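Local coordinates for large adhesion protein (Lap) involved in biofilm formation (Marinobacter hydrocarbonoclasticus, PDB 6XI3) that probably helps a marine bacterium form biofilms, its calcium-bound tandem Ig-like repeats forming part of the extending region that carries the adhesin toward its target, at residues V32-L46 / G81-L93. Numbering follows the deposited sequence.
Sequences VSLDTVDNTAQTANL and GSYSLTGVDISSL. With EDO (1,2-ethanediol), chain K.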
loop_
_atom_site.group_PDB
_atom_site.type_symbol
_atom_site.label_atom_id
_atom_site.label_comp_id
_atom_site.label_asym_id
_atom_site.label_seq_id
_atom_site.Cartn_x
_atom_site.Cartn_y
_atom_site.Cartn_z
ATOM N N VAL A 32 60.345 -11.700 -22.211
ATOM C CA VAL A 32 59.266 -11.072 -23.005
ATOM C C VAL A 32 58.656 -9.963 -22.143
ATOM O O VAL A 32 58.589 -10.143 -20.934
ATOM C CB VAL A 32 58.252 -12.134 -23.451
ATOM C CG1 VAL A 32 57.456 -12.694 -22.270
ATOM C CG2 VAL A 32 57.345 -11.614 -24.545
ATOM N N SER A 33 58.263 -8.839 -22.742
ATOM C CA SER A 33 57.508 -7.775 -22.040
ATOM C C SER A 33 56.308 -7.442 -22.893
ATOM O O SER A 33 56.439 -7.496 -24.109
ATOM C CB SER A 33 58.326 -6.542 -21.723
ATOM O OG SER A 33 58.895 -6.031 -22.895
ATOM N N LEU A 34 55.191 -7.138 -22.230
ATOM C CA LEU A 34 53.994 -6.571 -22.879
ATOM C C LEU A 34 54.121 -5.052 -22.737
ATOM O O LEU A 34 53.954 -4.558 -21.637
ATOM C CB LEU A 34 52.768 -7.158 -22.192
ATOM C CG LEU A 34 51.427 -6.602 -22.649
ATOM C CD1 LEU A 34 51.168 -6.900 -24.122
ATOM C CD2 LEU A 34 50.329 -7.182 -21.785
ATOM N N ASP A 35 54.510 -4.362 -23.802
ATOM C CA ASP A 35 54.888 -2.930 -23.727
ATOM C C ASP A 35 53.645 -2.059 -23.733
ATOM O O ASP A 35 53.638 -1.070 -23.005
ATOM C CB ASP A 35 55.804 -2.556 -24.866
ATOM C CG ASP A 35 57.066 -3.396 -24.783
ATOM O OD1 ASP A 35 57.564 -3.572 -23.661
ATOM O OD2 ASP A 35 57.514 -3.849 -25.819
ATOM N N THR A 36 52.651 -2.389 -24.539
ATOM C CA THR A 36 51.415 -1.571 -24.598
ATOM C C THR A 36 50.240 -2.472 -24.938
ATOM O O THR A 36 50.389 -3.406 -25.720
ATOM C CB THR A 36 51.478 -0.396 -25.592
ATOM O OG1 THR A 36 51.207 -0.879 -26.901
ATOM C CG2 THR A 36 52.788 0.355 -25.637
ATOM N N VAL A 37 49.106 -2.178 -24.330
ATOM C CA VAL A 37 47.790 -2.703 -24.748
ATOM C C VAL A 37 47.000 -1.471 -25.157
ATOM O O VAL A 37 46.838 -0.557 -24.288
ATOM C CB VAL A 37 47.078 -3.454 -23.618
ATOM C CG1 VAL A 37 45.657 -3.843 -24.006
ATOM C CG2 VAL A 37 47.878 -4.654 -23.172
ATOM N N ASP A 38 46.599 -1.437 -26.425
ATOM C CA ASP A 38 45.746 -0.365 -26.981
ATOM C C ASP A 38 44.298 -0.859 -26.957
ATOM O O ASP A 38 43.902 -1.581 -27.882
ATOM C CB ASP A 38 46.259 0.044 -28.363
ATOM C CG ASP A 38 45.540 1.241 -28.963
ATOM O OD1 ASP A 38 44.354 1.474 -28.595
ATOM O OD2 ASP A 38 46.140 1.876 -29.845
ATOM N N ASN A 39 43.550 -0.424 -25.951
ATOM C CA ASN A 39 42.122 -0.756 -25.714
ATOM C C ASN A 39 41.232 -0.323 -26.887
ATOM O O ASN A 39 40.248 -1.054 -27.170
ATOM C CB ASN A 39 41.670 -0.184 -24.370
ATOM C CG ASN A 39 42.275 -0.955 -23.223
ATOM O OD1 ASN A 39 42.255 -2.184 -23.216
ATOM N ND2 ASN A 39 42.801 -0.258 -22.236
ATOM N N THR A 40 41.548 0.777 -27.579
ATOM C CA THR A 40 40.729 1.299 -28.712
ATOM C C THR A 40 40.995 0.478 -29.978
ATOM O O THR A 40 40.038 -0.022 -30.568
ATOM C CB THR A 40 40.940 2.803 -28.939
ATOM O OG1 THR A 40 40.812 3.386 -27.644
ATOM C CG2 THR A 40 39.942 3.432 -29.895
ATOM N N ALA A 41 42.247 0.291 -30.374
ATOM C CA ALA A 41 42.591 -0.519 -31.567
ATOM C C ALA A 41 42.499 -2.029 -31.244
ATOM O O ALA A 41 42.443 -2.823 -32.202
ATOM C CB ALA A 41 43.976 -0.129 -32.038
ATOM N N GLN A 42 42.444 -2.418 -29.950
ATOM C CA GLN A 42 42.464 -3.861 -29.524
ATOM C C GLN A 42 43.699 -4.545 -30.126
ATOM O O GLN A 42 43.566 -5.515 -30.951
ATOM C CB GLN A 42 41.175 -4.570 -29.936
ATOM C CG GLN A 42 39.935 -3.903 -29.365
ATOM C CD GLN A 42 38.693 -4.561 -29.903
ATOM O OE1 GLN A 42 38.092 -4.081 -30.857
ATOM N NE2 GLN A 42 38.380 -5.737 -29.388
ATOM N N THR A 43 44.855 -3.973 -29.817
ATOM C CA THR A 43 46.164 -4.464 -30.293
ATOM C C THR A 43 47.122 -4.451 -29.123
ATOM O O THR A 43 46.853 -3.766 -28.154
ATOM C CB THR A 43 46.769 -3.603 -31.412
ATOM O OG1 THR A 43 46.995 -2.275 -30.932
ATOM C CG2 THR A 43 45.890 -3.569 -32.634
ATOM N N ALA A 44 48.225 -5.169 -29.253
ATOM C CA ALA A 44 49.286 -5.144 -28.235
ATOM C C ALA A 44 50.627 -5.058 -28.941
ATOM O O ALA A 44 50.768 -5.580 -30.062
ATOM C CB ALA A 44 49.214 -6.373 -27.369
ATOM N N ASN A 45 51.578 -4.473 -28.239
ATOM C CA ASN A 45 52.999 -4.417 -28.655
ATOM C C ASN A 45 53.792 -5.190 -27.612
ATOM O O ASN A 45 53.569 -4.955 -26.359
ATOM C CB ASN A 45 53.510 -2.988 -28.816
ATOM C CG ASN A 45 52.664 -2.129 -29.734
ATOM O OD1 ASN A 45 51.827 -2.635 -30.497
ATOM N ND2 ASN A 45 52.931 -0.825 -29.690
ATOM N N LEU A 46 54.639 -6.094 -28.115
ATOM C CA LEU A 46 55.510 -7.000 -27.329
ATOM C C LEU A 46 56.952 -6.765 -27.759
ATOM O O LEU A 46 57.172 -6.511 -28.949
ATOM C CB LEU A 46 55.190 -8.450 -27.689
ATOM C CG LEU A 46 53.737 -8.855 -27.634
ATOM C CD1 LEU A 46 53.562 -10.211 -28.264
ATOM C CD2 LEU A 46 53.265 -8.873 -26.199
ATOM N N GLY A 81 69.918 -10.166 -30.700
ATOM C CA GLY A 81 69.239 -11.089 -29.790
ATOM C C GLY A 81 67.860 -10.577 -29.418
ATOM O O GLY A 81 67.153 -11.298 -28.695
ATOM N N SER A 82 67.456 -9.399 -29.912
ATOM C CA SER A 82 66.159 -8.794 -29.509
ATOM C C SER A 82 65.091 -9.213 -30.510
ATOM O O SER A 82 65.419 -9.685 -31.627
ATOM C CB SER A 82 66.247 -7.287 -29.364
ATOM O OG SER A 82 66.442 -6.712 -30.633
ATOM N N TYR A 83 63.833 -9.036 -30.132
ATOM C CA TYR A 83 62.685 -9.335 -31.007
ATOM C C TYR A 83 61.567 -8.393 -30.590
ATOM O O TYR A 83 61.609 -7.911 -29.469
ATOM C CB TYR A 83 62.277 -10.811 -30.927
ATOM C CG TYR A 83 61.730 -11.273 -29.608
ATOM C CD1 TYR A 83 62.566 -11.644 -28.586
ATOM C CD2 TYR A 83 60.370 -11.394 -29.415
ATOM C CE1 TYR A 83 62.065 -12.087 -27.387
ATOM C CE2 TYR A 83 59.849 -11.808 -28.210
ATOM C CZ TYR A 83 60.698 -12.143 -27.190
ATOM O OH TYR A 83 60.217 -12.578 -25.996
ATOM N N SER A 84 60.651 -8.105 -31.495
ATOM C CA SER A 84 59.426 -7.352 -31.134
ATOM C C SER A 84 58.302 -7.615 -32.130
ATOM O O SER A 84 58.552 -8.108 -33.207
ATOM C CB SER A 84 59.724 -5.882 -31.053
ATOM O OG SER A 84 59.983 -5.452 -32.364
ATOM N N LEU A 85 57.071 -7.380 -31.693
ATOM C CA LEU A 85 55.860 -7.414 -32.542
ATOM C C LEU A 85 55.044 -6.163 -32.171
ATOM O O LEU A 85 54.965 -5.873 -30.982
ATOM C CB LEU A 85 55.061 -8.698 -32.299
ATOM C CG LEU A 85 55.695 -10.000 -32.794
ATOM C CD1 LEU A 85 54.783 -11.197 -32.555
ATOM C CD2 LEU A 85 56.040 -9.925 -34.277
ATOM N N THR A 86 54.537 -5.440 -33.162
ATOM C CA THR A 86 53.715 -4.201 -33.006
ATOM C C THR A 86 52.336 -4.464 -33.609
ATOM O O THR A 86 52.287 -5.078 -34.675
ATOM C CB THR A 86 54.404 -3.016 -33.708
ATOM O OG1 THR A 86 55.664 -2.800 -33.070
ATOM C CG2 THR A 86 53.595 -1.730 -33.658
ATOM N N GLY A 87 51.261 -3.970 -32.999
ATOM C CA GLY A 87 49.920 -4.068 -33.609
ATOM C C GLY A 87 49.407 -5.481 -33.641
ATOM O O GLY A 87 48.640 -5.804 -34.566
ATOM N N VAL A 88 49.808 -6.330 -32.678
ATOM C CA VAL A 88 49.271 -7.716 -32.613
ATOM C C VAL A 88 47.762 -7.615 -32.347
ATOM O O VAL A 88 47.377 -6.939 -31.403
ATOM C CB VAL A 88 49.971 -8.561 -31.538
ATOM C CG1 VAL A 88 49.309 -9.921 -31.397
ATOM C CG2 VAL A 88 51.463 -8.692 -31.838
ATOM N N ASP A 89 46.958 -8.292 -33.138
ATOM C CA ASP A 89 45.476 -8.267 -33.051
ATOM C C ASP A 89 45.000 -9.057 -31.829
ATOM O O ASP A 89 45.110 -10.294 -31.850
ATOM C CB ASP A 89 44.875 -8.890 -34.299
ATOM C CG ASP A 89 43.389 -8.597 -34.451
ATOM O OD1 ASP A 89 42.741 -8.035 -33.499
ATOM O OD2 ASP A 89 42.904 -8.905 -35.517
ATOM N N ILE A 90 44.442 -8.376 -30.833
ATOM C CA ILE A 90 43.813 -9.053 -29.663
ATOM C C ILE A 90 42.302 -8.797 -29.624
ATOM O O ILE A 90 41.697 -9.043 -28.564
ATOM C CB ILE A 90 44.534 -8.671 -28.366
ATOM C CG1 ILE A 90 44.600 -7.162 -28.151
ATOM C CG2 ILE A 90 45.941 -9.292 -28.396
ATOM C CD1 ILE A 90 45.197 -6.773 -26.819
ATOM N N SER A 91 41.700 -8.506 -30.777
ATOM C CA SER A 91 40.232 -8.323 -30.902
ATOM C C SER A 91 39.512 -9.653 -30.649
ATOM O O SER A 91 38.358 -9.606 -30.267
ATOM C CB SER A 91 39.843 -7.735 -32.228
ATOM O OG SER A 91 40.135 -8.648 -33.267
ATOM N N SER A 92 40.169 -10.796 -30.829
ATOM C CA SER A 92 39.589 -12.128 -30.514
ATOM C C SER A 92 39.516 -12.328 -28.993
ATOM O O SER A 92 38.845 -13.257 -28.572
ATOM C CB SER A 92 40.367 -13.234 -31.185
ATOM O OG SER A 92 41.689 -13.332 -30.662
ATOM N N LEU A 93 40.216 -11.538 -28.181
ATOM C CA LEU A 93 40.306 -11.834 -26.740
ATOM C C LEU A 93 39.222 -11.033 -26.015
ATOM O O LEU A 93 38.792 -9.978 -26.541
ATOM C CB LEU A 93 41.687 -11.507 -26.186
ATOM C CG LEU A 93 42.838 -12.235 -26.888
ATOM C CD1 LEU A 93 44.171 -11.888 -26.239
ATOM C CD2 LEU A 93 42.610 -13.733 -26.887
HETATM C C1 EDO K . 57.822 -10.079 -17.579
HETATM O O1 EDO K . 57.563 -8.750 -18.034
HETATM C C2 EDO K . 58.618 -10.927 -18.549
HETATM O O2 EDO K . 60.033 -10.681 -18.552
HETATM O O HOH W 1 42.272 -5.297 -33.623
HETATM O O HOH W 2 39.791 -6.731 -27.612
#
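A G1 beta bulge interrupts the antiparallel pairing of strands 43-51 and 82-89, with Gly87 and Val88 both facing Ala44. Beyond it, Leu46 and Leu85 exchange backbone hydrogen bonds in both directions; before it, Ala44 and Val88 do the same, Ala44 N donating to Val88 O at 2.9 Å. The extra residue is Gly87, whose positive phi (69°) a glycine adopts easily. Its amide is taken by a side chain: Asn45 OD1 accepts from Gly87 N at 2.9 Å, the bond almost straight (171°) though tilted from the amide plane. With CG beside its own backbone N (chi1 -53°), Asn45 swings its amide across to the bulge, where Thr86 CG2 rests 3.7 Å from OD1.

These strands and 29-38 form one sheet of an Ig-like beta-sandwich, the first domain of the chain. Ala44, Leu46, Leu85 and Val88 share the face turned to the opposite sheet, where Leu46 and Leu85 meet Ile61. Small Ala44 leaves room for Ile90, whose CD1 lies 4.1 Å from Ala44 CB and also touches Val37 CG1; Leu120 completes this apolar cluster. At the other end Tyr83 brings its hydroxyl against Val32, OH to CB 3.2 Å, and hydrogen-bonds to Thr31 O, which gives the polar end of this buried side chain a partner.

Past the paired strands, Ile90 N still reaches Gln42 O (3.0 Å), from above the carbonyl plane. The extended Gln42 side chain lies alongside Ser91, NE2 3.5 Å from Ser91 CA. Asp89 OD1 closes an Asx turn, gripped from one face by Ser91 N and by Ser91 OG at 2.7 Å. In the neighbouring hairpin loop, Asn39 OD1 accepts from the backbone N of Asp121, a ligand of the interdomain calcium.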